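Local coordinates for protein acetyltransferase (Elizabethkingia anophelis, PDB 6AO7) that probably transfers the acetyl group of acetyl-CoA, which it binds, to an acceptor, as a GNAT-family acetyltransferase, at residues I73-V78 with L91-V95. Residues are numbered along the deposited sequence; the frame is centred on the assembly and turned at random.
With ACO (acetyl coenzyme *a), chain B.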
loop_
_atom_site.group_PDB
_atom_site.type_symbol
_atom_site.label_atom_id
_atom_site.label_comp_id
_atom_site.label_asym_id
_atom_site.label_seq_id
_atom_site.Cartn_x
_atom_site.Cartn_y
_atom_site.Cartn_z
ATOM N N ILE A 73 -12.268 1.036 -12.731
ATOM C CA ILE A 73 -13.282 0.906 -11.691
ATOM C C ILE A 73 -13.281 2.234 -10.944
ATOM O O ILE A 73 -12.435 2.457 -10.074
ATOM C CB ILE A 73 -12.986 -0.262 -10.751
ATOM C CG1 ILE A 73 -12.778 -1.548 -11.559
ATOM C CG2 ILE A 73 -14.104 -0.382 -9.678
ATOM C CD1 ILE A 73 -12.354 -2.725 -10.693
ATOM N N LYS A 74 -14.198 3.134 -11.307
ATOM C CA LYS A 74 -14.268 4.429 -10.643
ATOM C C LYS A 74 -14.930 4.339 -9.277
ATOM O O LYS A 74 -14.761 5.247 -8.456
ATOM C CB LYS A 74 -15.035 5.441 -11.499
ATOM C CG LYS A 74 -14.191 6.259 -12.514
ATOM C CD LYS A 74 -13.301 7.308 -11.845
ATOM C CE LYS A 74 -12.958 8.451 -12.812
ATOM N NZ LYS A 74 -11.967 9.413 -12.234
ATOM N N ASN A 75 -15.696 3.282 -9.029
ATOM C CA ASN A 75 -16.465 3.184 -7.796
ATOM C C ASN A 75 -16.791 1.721 -7.557
ATOM O O ASN A 75 -17.205 1.024 -8.477
ATOM C CB ASN A 75 -17.754 4.018 -7.880
ATOM C CG ASN A 75 -18.419 4.200 -6.529
ATOM O OD1 ASN A 75 -18.857 3.230 -5.911
ATOM N ND2 ASN A 75 -18.543 5.452 -6.090
ATOM N N ILE A 76 -16.537 1.239 -6.346
ATOM C CA ILE A 76 -16.964 -0.100 -5.965
ATOM C C ILE A 76 -17.322 -0.058 -4.485
ATOM O O ILE A 76 -16.544 0.442 -3.661
ATOM C CB ILE A 76 -15.897 -1.179 -6.262
ATOM C CG1 ILE A 76 -16.452 -2.569 -5.933
ATOM C CG2 ILE A 76 -14.591 -0.925 -5.497
ATOM C CD1 ILE A 76 -15.447 -3.694 -6.180
ATOM N N ALA A 77 -18.510 -0.551 -4.144
ATOM C CA ALA A 77 -18.970 -0.417 -2.762
ATOM C C ALA A 77 -19.842 -1.599 -2.361
ATOM O O ALA A 77 -20.551 -2.178 -3.187
ATOM C CB ALA A 77 -19.759 0.884 -2.559
ATOM N N VAL A 78 -19.789 -1.937 -1.073
ATOM C CA VAL A 78 -20.637 -2.958 -0.480
ATOM C C VAL A 78 -21.265 -2.360 0.763
ATOM O O VAL A 78 -20.571 -1.713 1.558
ATOM C CB VAL A 78 -19.833 -4.226 -0.133
ATOM C CG1 VAL A 78 -20.654 -5.174 0.708
ATOM C CG2 VAL A 78 -19.352 -4.897 -1.411
ATOM N N LEU A 91 -17.735 -9.140 -6.577
ATOM C CA LEU A 91 -17.874 -8.004 -7.484
ATOM C C LEU A 91 -16.641 -7.855 -8.371
ATOM O O LEU A 91 -16.761 -7.667 -9.587
ATOM C CB LEU A 91 -18.132 -6.716 -6.692
ATOM C CG LEU A 91 -19.479 -6.559 -5.978
ATOM C CD1 LEU A 91 -19.620 -5.159 -5.407
ATOM C CD2 LEU A 91 -20.618 -6.836 -6.927
ATOM N N LEU A 92 -15.439 -7.947 -7.785
ATOM C CA LEU A 92 -14.226 -7.754 -8.574
ATOM C C LEU A 92 -14.100 -8.801 -9.679
ATOM O O LEU A 92 -13.709 -8.474 -10.809
ATOM C CB LEU A 92 -12.993 -7.768 -7.666
ATOM C CG LEU A 92 -12.831 -6.540 -6.763
ATOM C CD1 LEU A 92 -11.763 -6.789 -5.721
ATOM C CD2 LEU A 92 -12.470 -5.329 -7.623
ATOM N N LYS A 93 -14.420 -10.062 -9.371
ATOM C CA LYS A 93 -14.453 -11.110 -10.390
ATOM C C LYS A 93 -15.420 -10.765 -11.515
ATOM O O LYS A 93 -15.143 -11.040 -12.691
ATOM C CB LYS A 93 -14.860 -12.445 -9.755
ATOM N N ASP A 94 -16.583 -10.205 -11.169
ATOM C CA ASP A 94 -17.559 -9.856 -12.191
ATOM C C ASP A 94 -17.067 -8.697 -13.048
ATOM O O ASP A 94 -17.270 -8.701 -14.263
ATOM C CB ASP A 94 -18.901 -9.528 -11.540
ATOM C CG ASP A 94 -20.030 -9.486 -12.536
ATOM O OD1 ASP A 94 -20.511 -10.573 -12.909
ATOM O OD2 ASP A 94 -20.433 -8.378 -12.952
ATOM N N VAL A 95 -16.406 -7.704 -12.437
ATOM C CA VAL A 95 -15.859 -6.585 -13.210
ATOM C C VAL A 95 -14.855 -7.088 -14.234
ATOM O O VAL A 95 -14.847 -6.638 -15.389
ATOM C CB VAL A 95 -15.195 -5.547 -12.292
ATOM C CG1 VAL A 95 -14.580 -4.427 -13.140
ATOM C CG2 VAL A 95 -16.168 -4.993 -11.309
HETATM N N1A ACO B . -5.632 -5.474 6.077
HETATM C C2A ACO B . -5.894 -5.952 4.859
HETATM N N3A ACO B . -6.901 -6.734 4.463
HETATM C C4A ACO B . -7.693 -7.054 5.491
HETATM C C5A ACO B . -7.539 -6.660 6.812
HETATM C C6A ACO B . -6.447 -5.815 7.099
HETATM N N6A ACO B . -6.163 -5.347 8.318
HETATM N N7A ACO B . -8.513 -7.236 7.613
HETATM C C8A ACO B . -9.226 -7.948 6.771
HETATM N N9A ACO B . -8.790 -7.880 5.473
HETATM C C1B ACO B . -9.319 -8.584 4.306
HETATM C C2B ACO B . -10.370 -9.649 4.573
HETATM O O2B ACO B . -9.813 -10.843 5.106
HETATM C C3B ACO B . -10.856 -9.868 3.142
HETATM O O3B ACO B . -9.918 -10.655 2.380
HETATM P P3B ACO B . -9.958 -12.250 2.180
HETATM O O7A ACO B . -9.647 -12.851 3.566
HETATM O O8A ACO B . -11.357 -12.575 1.608
HETATM O O9A ACO B . -8.893 -12.596 1.178
HETATM C C4B ACO B . -10.734 -8.476 2.504
HETATM O O4B ACO B . -9.964 -7.678 3.436
HETATM C C5B ACO B . -12.062 -7.838 2.168
HETATM O O5B ACO B . -12.715 -8.805 1.315
HETATM P P1A ACO B . -14.344 -8.749 0.985
HETATM O O1A ACO B . -15.204 -9.268 2.072
HETATM O O2A ACO B . -14.512 -9.533 -0.308
HETATM O O3A ACO B . -14.549 -7.181 0.786
HETATM P P2A ACO B . -15.843 -6.254 0.909
HETATM O O4A ACO B . -16.995 -7.162 0.718
HETATM O O5A ACO B . -15.833 -5.604 2.280
HETATM O O6A ACO B . -15.701 -5.109 -0.184
HETATM C CBP ACO B . -15.015 -2.788 -0.268
HETATM C CCP ACO B . -14.562 -4.240 -0.179
HETATM C CDP ACO B . -15.737 -2.585 -1.611
HETATM C CEP ACO B . -13.771 -1.886 -0.215
HETATM C CAP ACO B . -16.003 -2.471 0.885
HETATM O OAP ACO B . -15.404 -2.753 2.139
HETATM C C9P ACO B . -16.604 -1.074 0.864
HETATM O O9P ACO B . -17.583 -0.838 0.165
HETATM N N8P ACO B . -15.982 -0.141 1.577
HETATM C C7P ACO B . -16.397 1.254 1.559
HETATM C C6P ACO B . -16.323 1.864 0.162
HETATM C C5P ACO B . -14.926 1.814 -0.411
HETATM O O5P ACO B . -13.944 2.069 0.281
HETATM N N4P ACO B . -14.829 1.488 -1.697
HETATM C C3P ACO B . -13.566 1.448 -2.426
HETATM C C2P ACO B . -12.991 2.829 -2.657
HETATM S S1P ACO B . -11.819 2.998 -4.056
HETATM C C ACO B . -12.972 3.057 -5.406
HETATM O O ACO B . -14.156 2.934 -5.255
HETATM C CH3 ACO B . -12.307 3.221 -6.740
#
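Ile73 and Ile76, three positions apart in a strand, both send their CA-to-CB bonds toward helix 91-95, which a regular alternation would forbid. A beta bulge explains it: Lys74 adopts a near-helical backbone (phi/psi -77°/-20°), and both Lys74 and Asn75 hydrogen-bond through their backbones to Val62 of the neighbouring strand. The two isoleucines grip Leu92 together, with Ile73 CD1 4.0 Å and Ile76 CD1 3.7 Å from Leu92 CD2. Ile73 CD1 also meets Val95 CG1 at 3.7 Å, one helical turn beyond Leu91, whose CD1 lies 4.0 Å from Val78 CG2. The packing between the segments is apolar and buried; the axes of the short segments approach to 10.6 Å at 146°, roughly antiparallel. Some of the strand's backbone groups turn to acetyl-CoA: Ile76 N donates to the thioester oxygen O (3.1 Å), Ile76 O accepts from N4P (2.8 Å) and Val78 N donates to O9P (2.8 Å), so the pantetheine arm lies along the backbone like an added strand. Gly86, just before helix 87-101, and Gly88 and Gly89 in its first turn also hydrogen-bond the cofactor through backbone N. Bulged strand, Gln-x-x-Gly-x-Gly turn and helix form the beta-alpha part of a beta-alpha-beta unit, the characteristic acetyl-CoA site of the GNAT fold.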